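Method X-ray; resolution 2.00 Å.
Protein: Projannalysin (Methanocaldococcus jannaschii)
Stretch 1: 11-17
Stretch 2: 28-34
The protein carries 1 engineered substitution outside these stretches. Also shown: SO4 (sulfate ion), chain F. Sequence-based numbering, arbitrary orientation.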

# COMPACT_ATOMS: atom_id res chain seq x y z
N ASP A 11 21.06 5.28 1.25
CA ASP A 11 20.69 6.18 0.16
C ASP A 11 19.86 5.41 -0.86
O ASP A 11 20.16 4.24 -1.15
N ILE A 12 18.79 6.04 -1.37
CA ILE A 12 17.87 5.43 -2.32
C ILE A 12 18.63 4.87 -3.55
O ILE A 12 18.33 3.76 -3.97
N LYS A 13 19.66 5.60 -4.05
CA LYS A 13 20.47 5.17 -5.19
C LYS A 13 21.22 3.87 -4.89
O LYS A 13 21.32 3.01 -5.76
N ASP A 14 21.68 3.69 -3.63
CA ASP A 14 22.37 2.46 -3.19
C ASP A 14 21.41 1.27 -3.16
O ASP A 14 21.82 0.17 -3.52
N ILE A 15 20.14 1.49 -2.73
CA ILE A 15 19.13 0.43 -2.70
C ILE A 15 18.88 -0.04 -4.15
O ILE A 15 18.86 -1.25 -4.42
N VAL A 16 18.68 0.92 -5.08
CA VAL A 16 18.45 0.64 -6.51
C VAL A 16 19.63 -0.14 -7.10
O VAL A 16 19.41 -1.19 -7.71
N ASN A 17 20.88 0.34 -6.90
CA ASN A 17 22.08 -0.29 -7.47
C ASN A 17 22.29 -1.72 -6.97
O ASN A 17 22.67 -2.57 -7.77
N SER A 28 21.17 0.67 -18.50
CA SER A 28 21.11 1.94 -17.78
C SER A 28 19.65 2.33 -17.48
O SER A 28 18.77 2.06 -18.30
N ILE A 29 19.39 2.92 -16.31
CA ILE A 29 18.04 3.39 -15.98
C ILE A 29 18.12 4.82 -15.43
O ILE A 29 19.18 5.27 -14.97
N ASN A 30 17.00 5.52 -15.49
CA ASN A 30 16.84 6.83 -14.89
C ASN A 30 16.05 6.65 -13.61
O ASN A 30 15.17 5.79 -13.57
N ILE A 31 16.39 7.40 -12.56
CA ILE A 31 15.67 7.34 -11.29
C ILE A 31 15.03 8.71 -11.06
O ILE A 31 15.74 9.72 -11.04
N GLU A 32 13.70 8.75 -10.91
CA GLU A 32 12.96 9.98 -10.66
C GLU A 32 12.22 9.87 -9.33
O GLU A 32 11.34 9.03 -9.19
N ILE A 33 12.60 10.70 -8.36
CA ILE A 33 11.96 10.74 -7.05
C ILE A 33 11.16 12.04 -7.03
O ILE A 33 11.74 13.13 -6.97
N LYS A 34 9.84 11.92 -7.17
CA LYS A 34 8.97 13.09 -7.25
C LYS A 34 7.61 12.84 -6.58
O LYS A 34 7.24 11.67 -6.39

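Helix 12-17 lies over strand 30-34 at an axis distance of 10.8 Å, and side chains alone fill the gap: no hydrogen bond crosses it. Ile-31 and Ile-33 of the strand, together with Ile-29 just before it, point toward the helix, while Glu-32 points away. From the helix, Ile-12 and Val-16, one turn apart, point toward the strand.

Ile-12 (chi1 t, chi2 p) brings CG2 to within 3.7 Å of CD1 of Ile-33, whose chi1 is m but whose chi2, at 126°, sits between wells. Val-16, with chi1 t, is shared by two neighbours: its CG1 lies 3.8 Å from CD1 of Ile-29 and 3.9 Å from CD1 of Ile-31. Those isoleucines arrive with different chi1, p for Ile-29 and m for Ile-31, yet both have chi2 t, extending CD1 to the same valine methyl.

Lys-13 starts sideways. Its m, m, t, t chain bends near the backbone, then runs out along the strand side chains, leaving NZ 3.5 Å from CD1 of Ile-33 and 3.6 Å from CG2 of Ile-31, contacts without a polar partner across the interface.

Asp-11 (chi1 t) caps the helix, OD1 accepting from Lys-13 N at 3.2 Å. Away from the interface, Lys-34 NZ donates to sulfate O1 at 2.8 Å.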

# COMPACT_ATOMS: atom_id res chain seq x y z
CB ASP A 11 21.93 6.78 -0.50
CG ASP A 11 21.64 8.04 -1.30
OD1 ASP A 11 21.08 7.93 -2.41
OD2 ASP A 11 22.01 9.14 -0.82
CB ILE A 12 16.73 6.41 -2.72
CG1 ILE A 12 15.61 5.70 -3.50
CG2 ILE A 12 17.22 7.71 -3.39
CD1 ILE A 12 14.76 4.70 -2.61
CB LYS A 13 21.46 6.28 -5.62
CG LYS A 13 20.86 7.69 -5.76
CD LYS A 13 19.79 7.83 -6.86
CE LYS A 13 18.89 9.03 -6.61
NZ LYS A 13 18.10 9.39 -7.81
CB ASP A 14 23.02 2.65 -1.81
CG ASP A 14 24.15 3.67 -1.77
OD1 ASP A 14 24.48 4.15 -0.65
OD2 ASP A 14 24.75 3.96 -2.83
CB ILE A 15 17.80 0.86 -2.00
CG1 ILE A 15 18.05 1.32 -0.52
CG2 ILE A 15 16.76 -0.26 -2.07
CD1 ILE A 15 16.83 2.03 0.18
CB VAL A 16 18.14 1.93 -7.33
CG1 VAL A 16 17.99 1.60 -8.82
CG2 VAL A 16 16.88 2.62 -6.82
CB ASN A 17 23.33 0.58 -7.22
CG ASN A 17 23.30 1.85 -8.04
OD1 ASN A 17 22.57 1.97 -9.01
ND2 ASN A 17 24.08 2.83 -7.66
CB SER A 28 21.78 3.03 -18.60
OG SER A 28 22.66 3.83 -17.83
CB ILE A 29 17.24 2.46 -15.02
CG1 ILE A 29 17.91 2.33 -13.63
CG2 ILE A 29 16.93 1.11 -15.64
CD1 ILE A 29 16.91 1.96 -12.46
CB ASN A 30 16.13 7.79 -15.86
CG ASN A 30 16.90 7.99 -17.13
OD1 ASN A 30 18.02 8.50 -17.13
ND2 ASN A 30 16.33 7.53 -18.24
CB ILE A 31 16.56 6.91 -10.10
CG1 ILE A 31 17.33 5.61 -10.39
CG2 ILE A 31 15.73 6.81 -8.80
CD1 ILE A 31 18.56 5.42 -9.53
CB GLU A 32 11.96 10.28 -11.79
CG GLU A 32 12.55 10.94 -13.02
CD GLU A 32 11.52 11.41 -14.03
OE1 GLU A 32 10.30 11.35 -13.74
OE2 GLU A 32 11.94 11.87 -15.12
CB ILE A 33 12.97 10.59 -5.87
CG1 ILE A 33 13.71 9.23 -5.96
CG2 ILE A 33 12.27 10.72 -4.51
CD1 ILE A 33 15.13 9.35 -5.95
CB LYS A 34 8.78 13.50 -8.74
CG LYS A 34 8.09 12.45 -9.61
CD LYS A 34 7.74 13.00 -11.00
CE LYS A 34 6.63 12.22 -11.66
NZ LYS A 34 5.30 12.51 -11.05
S SO4 F . 1.36 11.31 -10.88
O1 SO4 F . 2.73 11.49 -11.36
O2 SO4 F . 1.26 10.04 -10.16
O3 SO4 F . 0.43 11.28 -12.01
O4 SO4 F . 1.03 12.43 -10.00